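Local coordinates for monoglyceride lipase (Saccharomyces cerevisiae, PDB 4ZWN), which hydrolyses monoacylglycerols to free fatty acids and glycerol, with a strong preference for monounsaturated ones, and takes part in the breakdown of fatty acid ethyl esters, at residues M49-Q54 with H83-G88; V264-G269 with K292-Y297; N40-K45 with E113-N118; R63-H68 with F92-R97. The protein carries 2 engineered substitutions. All coordinates share one frame; numbering follows the deposited sequence.

Contact 1: M49-Q54 with H83-G88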
# COMPACT_ATOMS: atom_id res chain seq x y z
N MET A 49 8.52 11.46 0.71
CA MET A 49 9.87 11.09 1.11
C MET A 49 10.60 10.36 -0.00
O MET A 49 10.02 9.51 -0.69
CB MET A 49 9.85 10.22 2.36
CG MET A 49 9.69 10.97 3.65
SD MET A 49 9.92 9.86 5.05
CE MET A 49 9.73 11.01 6.41
N PHE A 50 11.87 10.69 -0.18
CA PHE A 50 12.73 9.91 -1.05
C PHE A 50 13.81 9.25 -0.21
O PHE A 50 14.70 9.92 0.32
CB PHE A 50 13.36 10.78 -2.13
CG PHE A 50 14.47 10.10 -2.87
CD1 PHE A 50 14.20 9.04 -3.73
CD2 PHE A 50 15.79 10.49 -2.70
CE1 PHE A 50 15.22 8.40 -4.40
CE2 PHE A 50 16.81 9.86 -3.37
CZ PHE A 50 16.53 8.81 -4.22
N TRP A 51 13.73 7.93 -0.09
CA TRP A 51 14.67 7.18 0.73
C TRP A 51 15.77 6.57 -0.12
O TRP A 51 15.53 5.61 -0.85
CB TRP A 51 13.94 6.09 1.52
CG TRP A 51 14.63 5.70 2.78
CD1 TRP A 51 15.91 5.22 2.90
CD2 TRP A 51 14.09 5.74 4.10
NE1 TRP A 51 16.19 4.97 4.22
CE2 TRP A 51 15.09 5.28 4.98
CE3 TRP A 51 12.85 6.13 4.63
CZ2 TRP A 51 14.89 5.20 6.36
CZ3 TRP A 51 12.66 6.04 6.00
CH2 TRP A 51 13.67 5.58 6.85
N PRO A 52 16.99 7.12 -0.02
CA PRO A 52 18.12 6.69 -0.86
C PRO A 52 18.77 5.40 -0.37
O PRO A 52 18.64 5.05 0.80
CB PRO A 52 19.10 7.86 -0.74
CG PRO A 52 18.85 8.41 0.63
CD PRO A 52 17.37 8.20 0.91
N VAL A 53 19.46 4.71 -1.27
CA VAL A 53 20.22 3.52 -0.90
C VAL A 53 21.38 3.91 0.01
O VAL A 53 22.17 4.79 -0.34
CB VAL A 53 20.76 2.78 -2.14
CG1 VAL A 53 21.66 1.63 -1.72
CG2 VAL A 53 19.62 2.28 -3.01
N GLN A 54 21.47 3.27 1.17
CA GLN A 54 22.53 3.57 2.13
C GLN A 54 23.18 2.30 2.67
O GLN A 54 22.95 1.93 3.82
CB GLN A 54 21.98 4.39 3.30
CG GLN A 54 21.27 5.66 2.89
CD GLN A 54 20.60 6.35 4.06
OE1 GLN A 54 21.16 6.43 5.15
NE2 GLN A 54 19.39 6.85 3.84
N HIS A 83 14.88 -1.17 5.47
CA HIS A 83 15.43 -2.45 5.03
C HIS A 83 15.73 -2.44 3.53
O HIS A 83 16.72 -3.02 3.09
CB HIS A 83 14.48 -3.60 5.36
CG HIS A 83 14.52 -4.02 6.80
ND1 HIS A 83 14.02 -3.24 7.82
CD2 HIS A 83 14.99 -5.14 7.39
CE1 HIS A 83 14.18 -3.86 8.97
NE2 HIS A 83 14.77 -5.02 8.74
N LEU A 84 14.88 -1.79 2.75
CA LEU A 84 15.12 -1.67 1.31
C LEU A 84 16.38 -0.86 1.04
O LEU A 84 17.15 -1.19 0.14
CB LEU A 84 13.92 -1.03 0.61
CG LEU A 84 12.68 -1.90 0.40
CD1 LEU A 84 11.54 -1.08 -0.16
CD2 LEU A 84 13.00 -3.08 -0.51
N SER A 85 16.59 0.19 1.83
CA SER A 85 17.76 1.05 1.68
C SER A 85 19.04 0.27 1.94
O SER A 85 20.05 0.47 1.26
CB SER A 85 17.66 2.24 2.63
OG SER A 85 18.79 3.10 2.50
N LEU A 86 18.99 -0.62 2.93
CA LEU A 86 20.14 -1.46 3.28
C LEU A 86 20.46 -2.50 2.21
O LEU A 86 21.58 -2.99 2.13
CB LEU A 86 19.90 -2.16 4.62
CG LEU A 86 19.92 -1.28 5.87
CD1 LEU A 86 19.46 -2.06 7.08
CD2 LEU A 86 21.31 -0.72 6.09
N ASN A 87 19.46 -2.84 1.39
CA ASN A 87 19.62 -3.91 0.41
C ASN A 87 19.62 -3.42 -1.03
O ASN A 87 19.31 -4.17 -1.95
CB ASN A 87 18.54 -4.96 0.60
CG ASN A 87 18.69 -5.72 1.90
OD1 ASN A 87 19.36 -6.75 1.95
ND2 ASN A 87 18.09 -5.20 2.96
N GLY A 88 19.97 -2.15 -1.22
CA GLY A 88 20.20 -1.61 -2.55
C GLY A 88 18.97 -1.18 -3.31
O GLY A 88 18.96 -1.22 -4.54
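The buried hydroxyl oxygen of S85 meets two backbone groups of 49-54 at once. S85 OG donates to P52 O at 2.6 Å, approaching in the plane of that carbonyl, and it lies 3.0 Å from Q54 N in a weak, strongly bent bond. The same N-H makes a straighter bond to the serine's own carbonyl: Q54 N to S85 O spans 3.1 Å at 151°, with the donor well above the carbonyl plane. One serine thus serves the polar groups that flank V53. Its torsion explains how: OG points opposite the backbone N (chi1 -179°), which sets it beside the carbonyl carbon, close enough for OG and O to share one N-H.

Apolar groups close round this knot. The pyrrole part of W51 comes obliquely onto the serine, CD1 being 3.5 Å from S85 CB, while its NE1 is bound by T31. V53 reaches over the end of the helix, CG1 resting on S85 O and CG2 lying 3.5 Å from G88 C. CB and CG of Q54 lean on the hydroxyl, and the far end of that side chain is tied to T32. Within 83-88, N87 ND2 bonds H83 O (2.6 Å), the oxygen lying in the plane of the asparagine amide. G88, with positive phi, turns the chain into strand 89-94. Residues 83-88 end the helix of the beta-alpha-beta crossover 62-67, 78-86, 89-94, and the chain leaving strand 44-51 docks on it.

Contact 2: V264-G269 with K292-Y297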
# COMPACT_ATOMS: atom_id res chain seq x y z
N VAL A 264 3.91 -10.20 -11.03
CA VAL A 264 3.06 -9.90 -9.89
C VAL A 264 3.40 -10.79 -8.72
O VAL A 264 3.68 -11.98 -8.90
CB VAL A 264 1.56 -10.10 -10.19
CG1 VAL A 264 0.76 -8.89 -9.73
CG2 VAL A 264 1.34 -10.40 -11.66
N ILE A 265 3.37 -10.24 -7.51
CA ILE A 265 3.44 -11.07 -6.34
C ILE A 265 2.59 -10.45 -5.23
O ILE A 265 2.65 -9.24 -4.98
CB ILE A 265 4.90 -11.29 -5.85
CG1 ILE A 265 4.97 -12.32 -4.72
CG2 ILE A 265 5.58 -9.98 -5.46
CD1 ILE A 265 6.35 -12.92 -4.50
N ILE A 266 1.76 -11.27 -4.62
CA ILE A 266 0.94 -10.82 -3.50
C ILE A 266 1.40 -11.49 -2.22
O ILE A 266 1.59 -12.73 -2.19
CB ILE A 266 -0.56 -11.08 -3.73
CG1 ILE A 266 -1.10 -10.18 -4.87
CG2 ILE A 266 -1.34 -10.82 -2.45
CD1 ILE A 266 -2.56 -10.42 -5.23
N MET A 267 1.61 -10.69 -1.17
CA MET A 267 1.98 -11.26 0.12
C MET A 267 0.88 -10.92 1.13
O MET A 267 0.47 -9.75 1.25
CB MET A 267 3.32 -10.76 0.58
CG MET A 267 4.31 -10.88 -0.52
SD MET A 267 5.76 -9.86 -0.46
CE MET A 267 6.60 -10.57 -1.87
N HIS A 268 0.41 -11.94 1.84
CA HIS A 268 -0.81 -11.83 2.61
C HIS A 268 -0.74 -12.72 3.84
O HIS A 268 -0.50 -13.92 3.71
CB HIS A 268 -2.01 -12.22 1.73
CG HIS A 268 -3.32 -11.67 2.20
ND1 HIS A 268 -4.29 -11.24 1.32
CD2 HIS A 268 -3.81 -11.47 3.44
CE1 HIS A 268 -5.33 -10.79 2.00
NE2 HIS A 268 -5.07 -10.92 3.29
N GLY A 269 -0.97 -12.14 5.01
CA GLY A 269 -0.98 -12.92 6.24
C GLY A 269 -2.12 -13.92 6.23
O GLY A 269 -3.25 -13.57 5.89
N LYS A 292 3.46 -14.69 -12.01
CA LYS A 292 2.55 -14.32 -10.93
C LYS A 292 2.69 -15.28 -9.76
O LYS A 292 2.97 -16.46 -9.96
CB LYS A 292 1.10 -14.29 -11.42
CG LYS A 292 0.59 -15.63 -11.91
CD LYS A 292 -0.84 -15.53 -12.43
CE LYS A 292 -1.38 -16.89 -12.83
NZ LYS A 292 -2.84 -16.86 -13.13
N GLU A 293 2.50 -14.79 -8.54
CA GLU A 293 2.64 -15.63 -7.36
C GLU A 293 1.92 -15.07 -6.14
O GLU A 293 1.90 -13.86 -5.92
CB GLU A 293 4.12 -15.83 -7.02
CG GLU A 293 4.38 -16.77 -5.85
CD GLU A 293 5.84 -16.82 -5.45
OE1 GLU A 293 6.64 -16.05 -6.02
OE2 GLU A 293 6.18 -17.63 -4.56
N LEU A 294 1.32 -15.95 -5.35
CA LEU A 294 0.76 -15.59 -4.06
C LEU A 294 1.53 -16.28 -2.93
O LEU A 294 1.76 -17.49 -2.98
CB LEU A 294 -0.72 -15.96 -3.97
CG LEU A 294 -1.33 -15.91 -2.57
CD1 LEU A 294 -1.35 -14.49 -2.03
CD2 LEU A 294 -2.73 -16.49 -2.58
N LYS A 295 1.94 -15.50 -1.94
CA LYS A 295 2.56 -16.06 -0.75
C LYS A 295 1.70 -15.79 0.48
O LYS A 295 1.35 -14.65 0.78
CB LYS A 295 3.97 -15.48 -0.54
CG LYS A 295 5.03 -16.05 -1.46
CD LYS A 295 6.42 -15.57 -1.08
CE LYS A 295 7.49 -16.14 -2.01
NZ LYS A 295 7.48 -17.63 -2.01
N LEU A 296 1.34 -16.87 1.17
CA LEU A 296 0.57 -16.77 2.41
C LEU A 296 1.49 -17.05 3.58
O LEU A 296 2.31 -17.97 3.52
CB LEU A 296 -0.61 -17.74 2.39
CG LEU A 296 -1.68 -17.47 1.32
CD1 LEU A 296 -2.74 -18.55 1.33
CD2 LEU A 296 -2.30 -16.10 1.55
N TYR A 297 1.35 -16.27 4.65
CA TYR A 297 2.26 -16.40 5.78
C TYR A 297 1.54 -16.83 7.06
O TYR A 297 0.74 -16.07 7.61
CB TYR A 297 3.01 -15.09 6.01
CG TYR A 297 3.91 -14.72 4.85
CD1 TYR A 297 5.25 -15.10 4.84
CD2 TYR A 297 3.42 -14.00 3.77
CE1 TYR A 297 6.07 -14.77 3.78
CE2 TYR A 297 4.24 -13.66 2.71
CZ TYR A 297 5.57 -14.05 2.72
OH TYR A 297 6.39 -13.72 1.67
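I266, M267 and H268 lie beside L294, K295 and L296 in a regular parallel ladder, the strand axes 4.7 Å apart and only 8° from parallel. Carbonyls and N-H groups interlock in the staggered parallel pattern: I266 N reaches E293 O at 2.9 Å, K295 N reaches I266 O at 2.8 Å and almost perfectly straight, and H268 N and Y297 N continue the series to K295 O and H268 O.

On one face, L294 CD1 sits 3.7 Å from I266 CG2, their side chains crossing at a slant under helix 277-286, and L296 CD2 approaches H268 CB. On the other, M267 and Y297 run alongside each other: the ring presents its edge, CE2 lying 3.7 Å from M267 CB, and its hydroxyl goes on to D319. I265 CD1 packs against E293 OE1 (3.5 Å), whose partner oxygen OE2 forms a salt bridge with K295 NZ at 2.9 Å.

The imidazole of H268 turns away from the ladder, next to D272, the inferred acid of the charge relay. Charge is therefore paired along the outermost strand, whereas the inner strand offers mainly apolar groups and one histidine whose ring nitrogens are tied, NE2 to N275 O and ND1 to S280 of helix 277-286.

Contact 3: N40-K45 with E113-N118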
# COMPACT_ATOMS: atom_id res chain seq x y z
N ASN A 40 3.16 20.67 -4.26
CA ASN A 40 1.78 21.01 -4.59
C ASN A 40 1.33 20.39 -5.90
O ASN A 40 2.07 20.38 -6.89
CB ASN A 40 1.62 22.53 -4.66
CG ASN A 40 1.73 23.20 -3.29
OD1 ASN A 40 2.21 22.60 -2.33
ND2 ASN A 40 1.27 24.44 -3.21
N PHE A 41 0.11 19.86 -5.90
CA PHE A 41 -0.49 19.31 -7.11
C PHE A 41 -2.01 19.24 -6.97
O PHE A 41 -2.52 18.66 -6.01
CB PHE A 41 0.07 17.91 -7.42
CG PHE A 41 -0.61 17.23 -8.58
CD1 PHE A 41 -0.26 17.54 -9.88
CD2 PHE A 41 -1.58 16.27 -8.36
CE1 PHE A 41 -0.87 16.91 -10.95
CE2 PHE A 41 -2.20 15.63 -9.43
CZ PHE A 41 -1.85 15.96 -10.73
N ASP A 42 -2.70 19.84 -7.93
CA ASP A 42 -4.16 19.79 -8.02
C ASP A 42 -4.84 20.15 -6.70
O ASP A 42 -5.72 19.44 -6.23
CB ASP A 42 -4.62 18.41 -8.49
CG ASP A 42 -6.06 18.41 -8.98
OD1 ASP A 42 -6.55 19.49 -9.39
OD2 ASP A 42 -6.69 17.34 -8.96
N GLY A 43 -4.40 21.25 -6.10
CA GLY A 43 -5.05 21.79 -4.92
C GLY A 43 -4.74 21.06 -3.62
O GLY A 43 -5.53 21.10 -2.68
N ALA A 44 -3.59 20.41 -3.56
CA ALA A 44 -3.18 19.73 -2.34
C ALA A 44 -1.66 19.79 -2.15
O ALA A 44 -0.90 19.72 -3.11
CB ALA A 44 -3.65 18.28 -2.35
N LYS A 45 -1.24 19.94 -0.90
CA LYS A 45 0.18 19.97 -0.57
C LYS A 45 0.63 18.59 -0.10
O LYS A 45 0.45 18.23 1.07
CB LYS A 45 0.48 21.02 0.50
CG LYS A 45 1.96 21.28 0.70
CD LYS A 45 2.23 22.29 1.81
CE LYS A 45 1.94 21.70 3.18
NZ LYS A 45 2.43 22.58 4.27
N GLU A 113 -12.17 8.43 -6.28
CA GLU A 113 -11.55 7.59 -7.29
C GLU A 113 -10.68 8.38 -8.27
O GLU A 113 -9.55 7.98 -8.56
CB GLU A 113 -12.63 6.81 -8.06
CG GLU A 113 -12.10 5.94 -9.18
CD GLU A 113 -11.44 4.66 -8.67
OE1 GLU A 113 -11.57 4.36 -7.46
OE2 GLU A 113 -10.80 3.96 -9.48
N TYR A 114 -11.21 9.49 -8.76
CA TYR A 114 -10.48 10.33 -9.71
C TYR A 114 -9.15 10.81 -9.13
O TYR A 114 -8.10 10.61 -9.73
CB TYR A 114 -11.32 11.53 -10.16
CG TYR A 114 -10.53 12.54 -10.96
CD1 TYR A 114 -10.23 12.31 -12.30
CD2 TYR A 114 -10.06 13.71 -10.38
CE1 TYR A 114 -9.50 13.23 -13.04
CE2 TYR A 114 -9.33 14.63 -11.10
CZ TYR A 114 -9.05 14.39 -12.43
OH TYR A 114 -8.33 15.30 -13.16
N HIS A 115 -9.21 11.46 -7.97
CA HIS A 115 -8.02 12.03 -7.35
C HIS A 115 -7.00 10.96 -6.97
O HIS A 115 -5.80 11.19 -7.07
CB HIS A 115 -8.39 12.84 -6.11
CG HIS A 115 -8.98 14.18 -6.42
ND1 HIS A 115 -10.34 14.39 -6.51
CD2 HIS A 115 -8.39 15.38 -6.66
CE1 HIS A 115 -10.56 15.66 -6.80
NE2 HIS A 115 -9.40 16.28 -6.89
N VAL A 116 -7.50 9.81 -6.51
CA VAL A 116 -6.63 8.72 -6.09
C VAL A 116 -5.64 8.35 -7.19
O VAL A 116 -4.44 8.26 -6.95
CB VAL A 116 -7.46 7.48 -5.68
CG1 VAL A 116 -6.58 6.23 -5.64
CG2 VAL A 116 -8.14 7.70 -4.34
N PHE A 117 -6.15 8.17 -8.40
CA PHE A 117 -5.30 7.74 -9.51
C PHE A 117 -4.62 8.91 -10.20
O PHE A 117 -3.49 8.78 -10.67
CB PHE A 117 -6.12 6.92 -10.51
CG PHE A 117 -6.35 5.51 -10.06
CD1 PHE A 117 -5.38 4.54 -10.27
CD2 PHE A 117 -7.51 5.16 -9.39
CE1 PHE A 117 -5.58 3.24 -9.85
CE2 PHE A 117 -7.71 3.86 -8.97
CZ PHE A 117 -6.75 2.90 -9.20
N ASN A 118 -5.30 10.06 -10.26
CA ASN A 118 -4.70 11.24 -10.87
C ASN A 118 -3.48 11.71 -10.09
O ASN A 118 -2.46 12.08 -10.68
CB ASN A 118 -5.72 12.38 -10.95
CG ASN A 118 -5.21 13.54 -11.79
OD1 ASN A 118 -4.73 13.36 -12.90
ND2 ASN A 118 -5.31 14.75 -11.24
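D42 and F41 touch H115 and N118 in a surface contact of polar and aromatic groups, between the hairpin that joins strands 37-41 and 44-51 and the first turns of helix 113-134. Backbones stay well apart, the closest CA atoms (D42 and H115) being 8.7 Å from each other, so the gap is bridged almost wholly by side chains. D42 sends its carboxylate across: CG is anti to the backbone N (chi1 -164°), and OD2 comes to 3.5 Å from H115 CD2 and 3.6 Å from H115 NE2. Carboxylate and imidazole planes are nearly aligned, 16° apart, yet the oxygen approaches the ring obliquely. The other ring nitrogen, ND1, is bonded to D112. Acidic groups near both nitrogens would probably favour a protonated ring, but the guanidinium of R97 packs on the same imidazole and would oppose this, so the net effect is open.

Beside this pair, the N118 amide approaches the F41 ring obliquely, ND2 3.7 Å from F41 CZ, ring and amide planes 44° apart. Y114 brings its ring to the margin of the same cluster, 4.3 Å from D42 OD2 at CE2.

The hairpin is tight. D42 and G43, both with positive phi, form a type I'-like turn in a two-residue hairpin, F41 and A44 paired by F41 N to A44 O at 3.0 Å and a weak return bond from A44 N to F41 O; D42 is thereby held out toward the helix. R97, from the loop after strand 89-94, also lies against A44 and bonds D42 O, while H122, one turn further along helix 113-134, stacks on F41. Helix, hairpin and loop thus meet at the edge of the central sheet, where strand 37-41 is outermost.

Contact 4: R63-H68 with F92-R97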
# COMPACT_ATOMS: atom_id res chain seq x y z
N ARG A 63 14.06 1.23 -7.76
CA ARG A 63 13.29 2.05 -6.84
C ARG A 63 11.89 1.48 -6.65
O ARG A 63 11.26 1.03 -7.61
CB ARG A 63 13.21 3.50 -7.34
CG ARG A 63 12.49 4.44 -6.38
CD ARG A 63 12.41 5.86 -6.93
NE ARG A 63 13.73 6.43 -7.18
CZ ARG A 63 13.95 7.71 -7.46
NH1 ARG A 63 12.93 8.55 -7.53
NH2 ARG A 63 15.19 8.14 -7.67
N VAL A 64 11.39 1.51 -5.42
CA VAL A 64 10.04 1.03 -5.13
C VAL A 64 9.12 2.16 -4.69
O VAL A 64 9.41 2.86 -3.72
CB VAL A 64 10.04 -0.07 -4.05
CG1 VAL A 64 8.68 -0.75 -4.01
CG2 VAL A 64 11.13 -1.10 -4.31
N LEU A 65 8.01 2.33 -5.40
CA LEU A 65 6.99 3.30 -5.06
C LEU A 65 6.00 2.68 -4.06
O LEU A 65 5.34 1.69 -4.36
CB LEU A 65 6.25 3.77 -6.31
CG LEU A 65 5.67 5.19 -6.38
CD1 LEU A 65 4.90 5.37 -7.68
CD2 LEU A 65 4.79 5.52 -5.19
N LEU A 66 5.90 3.27 -2.88
CA LEU A 66 5.04 2.71 -1.84
C LEU A 66 3.70 3.44 -1.74
O LEU A 66 3.64 4.65 -1.51
CB LEU A 66 5.75 2.74 -0.49
CG LEU A 66 7.16 2.14 -0.44
CD1 LEU A 66 7.64 2.02 0.99
CD2 LEU A 66 7.21 0.79 -1.12
N ILE A 67 2.61 2.69 -1.93
CA ILE A 67 1.27 3.22 -1.77
C ILE A 67 0.69 2.76 -0.44
O ILE A 67 0.31 1.59 -0.29
CB ILE A 67 0.34 2.79 -2.91
CG1 ILE A 67 1.01 3.02 -4.27
CG2 ILE A 67 -0.99 3.53 -2.83
CD1 ILE A 67 0.19 2.53 -5.44
N HIS A 68 0.61 3.67 0.53
CA HIS A 68 0.17 3.31 1.88
C HIS A 68 -1.32 2.97 1.92
O HIS A 68 -2.06 3.25 0.97
CB HIS A 68 0.48 4.43 2.88
CG HIS A 68 -0.34 5.67 2.69
ND1 HIS A 68 -1.64 5.78 3.10
CD2 HIS A 68 -0.02 6.87 2.14
CE1 HIS A 68 -2.10 6.98 2.82
NE2 HIS A 68 -1.14 7.67 2.23
N PHE A 92 10.17 5.48 -2.62
CA PHE A 92 9.43 6.73 -2.69
C PHE A 92 8.02 6.50 -2.18
O PHE A 92 7.33 5.59 -2.64
CB PHE A 92 9.39 7.27 -4.12
CG PHE A 92 8.78 8.64 -4.24
CD1 PHE A 92 7.41 8.80 -4.33
CD2 PHE A 92 9.58 9.78 -4.24
CE1 PHE A 92 6.85 10.07 -4.43
CE2 PHE A 92 9.03 11.04 -4.34
CZ PHE A 92 7.66 11.18 -4.43
N THR A 93 7.61 7.31 -1.22
CA THR A 93 6.24 7.26 -0.73
C THR A 93 5.72 8.67 -0.51
O THR A 93 6.50 9.61 -0.36
CB THR A 93 6.13 6.44 0.57
OG1 THR A 93 4.75 6.22 0.88
CG2 THR A 93 6.80 7.17 1.73
N PHE A 94 4.41 8.81 -0.50
CA PHE A 94 3.78 10.10 -0.25
C PHE A 94 2.48 9.89 0.50
O PHE A 94 1.78 8.91 0.28
CB PHE A 94 3.54 10.84 -1.57
CG PHE A 94 2.54 10.17 -2.48
CD1 PHE A 94 2.93 9.13 -3.31
CD2 PHE A 94 1.22 10.58 -2.51
CE1 PHE A 94 2.02 8.51 -4.14
CE2 PHE A 94 0.30 9.97 -3.34
CZ PHE A 94 0.70 8.93 -4.16
N ASP A 95 2.17 10.81 1.41
CA ASP A 95 0.87 10.80 2.06
C ASP A 95 -0.17 11.19 1.02
O ASP A 95 -0.13 12.29 0.47
CB ASP A 95 0.84 11.76 3.26
CG ASP A 95 1.72 11.29 4.41
OD1 ASP A 95 2.20 10.13 4.37
OD2 ASP A 95 1.92 12.07 5.36
N GLN A 96 -1.09 10.27 0.73
CA GLN A 96 -2.09 10.50 -0.31
C GLN A 96 -3.12 11.52 0.12
O GLN A 96 -3.26 11.83 1.30
CB GLN A 96 -2.78 9.18 -0.68
CG GLN A 96 -1.85 8.07 -1.11
CD GLN A 96 -2.58 6.76 -1.34
OE1 GLN A 96 -3.42 6.66 -2.23
NE2 GLN A 96 -2.27 5.76 -0.52
N ARG A 97 -3.85 12.05 -0.86
CA ARG A 97 -4.93 12.99 -0.59
C ARG A 97 -5.96 12.36 0.34
O ARG A 97 -6.50 11.29 0.05
CB ARG A 97 -5.60 13.44 -1.90
CG ARG A 97 -6.60 14.57 -1.75
CD ARG A 97 -7.26 14.89 -3.08
NE ARG A 97 -6.28 15.16 -4.13
CZ ARG A 97 -5.93 16.37 -4.54
NH1 ARG A 97 -6.49 17.45 -3.99
NH2 ARG A 97 -5.02 16.52 -5.50
O HOH W 1 1.58 6.20 -0.75
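The imidazole of H68 lies under the side-chain amide of Q96, whose NE2 stands 3.4 Å above the ring centre with the two planes 64° apart. The same residue also grips the ring from its edge: Q96 N donates to H68 NE2 at 3.0 Å, essentially straight (179°) and close to the ring plane. NE2 is therefore an acceptor, and a neutral ring would probably carry its proton on ND1. F94 O lies near the ring plane too, 3.3 Å from H68 CD2. Behind the amide, I67 CG2 touches Q96 NE2 (3.5 Å), so the glutamine is wedged between I67 and H68.

Upstream, the strands are joined directly. F92 N bonds V64 O, and L66 N bonds F92 O at 2.7 Å. Further on they part, and a water takes over, donating to L66 O and F94 O and accepting from H68 N. On the face that carries L65, F92 and F94, L65 CD2 meets the edges of both rings, 4.2 Å from F94 CE1, and F94 stacks on F123 of helix 113-134.

Beyond the paired part, the strands diverge and are bridged by that water and by H68, at the C-terminal edge of the alpha/beta hydrolase sheet, about 9 Å (side chain to side chain) from S144, the inferred nucleophile. In this fold the loop after the strand bearing such a histidine commonly contributes to the oxyanion hole.

All four contacts reach the eight-stranded sheet of the alpha/beta hydrolase fold. Contact 4 lies deepest, about 8 Å from the centre of the chain, and touches two others: its centre is about 14 Å from that of contact 1 and 13 Å from that of contact 3. Contacts 1 and 3 share strand 44-51 yet sit 26 Å apart, centre to centre. Contacts 1 and 4 cross along the chain, both being nested within the loop closed by contact 3; contact 2 follows in series, at the sheet's far edge, about 30 Å from contact 3, centre to centre. Contacts 2 and 4 each pair parallel strands whose C-terminal ends lie on the side of the inferred active site, and contacts 1 and 3 fasten the peripheral hairpin strands to helices.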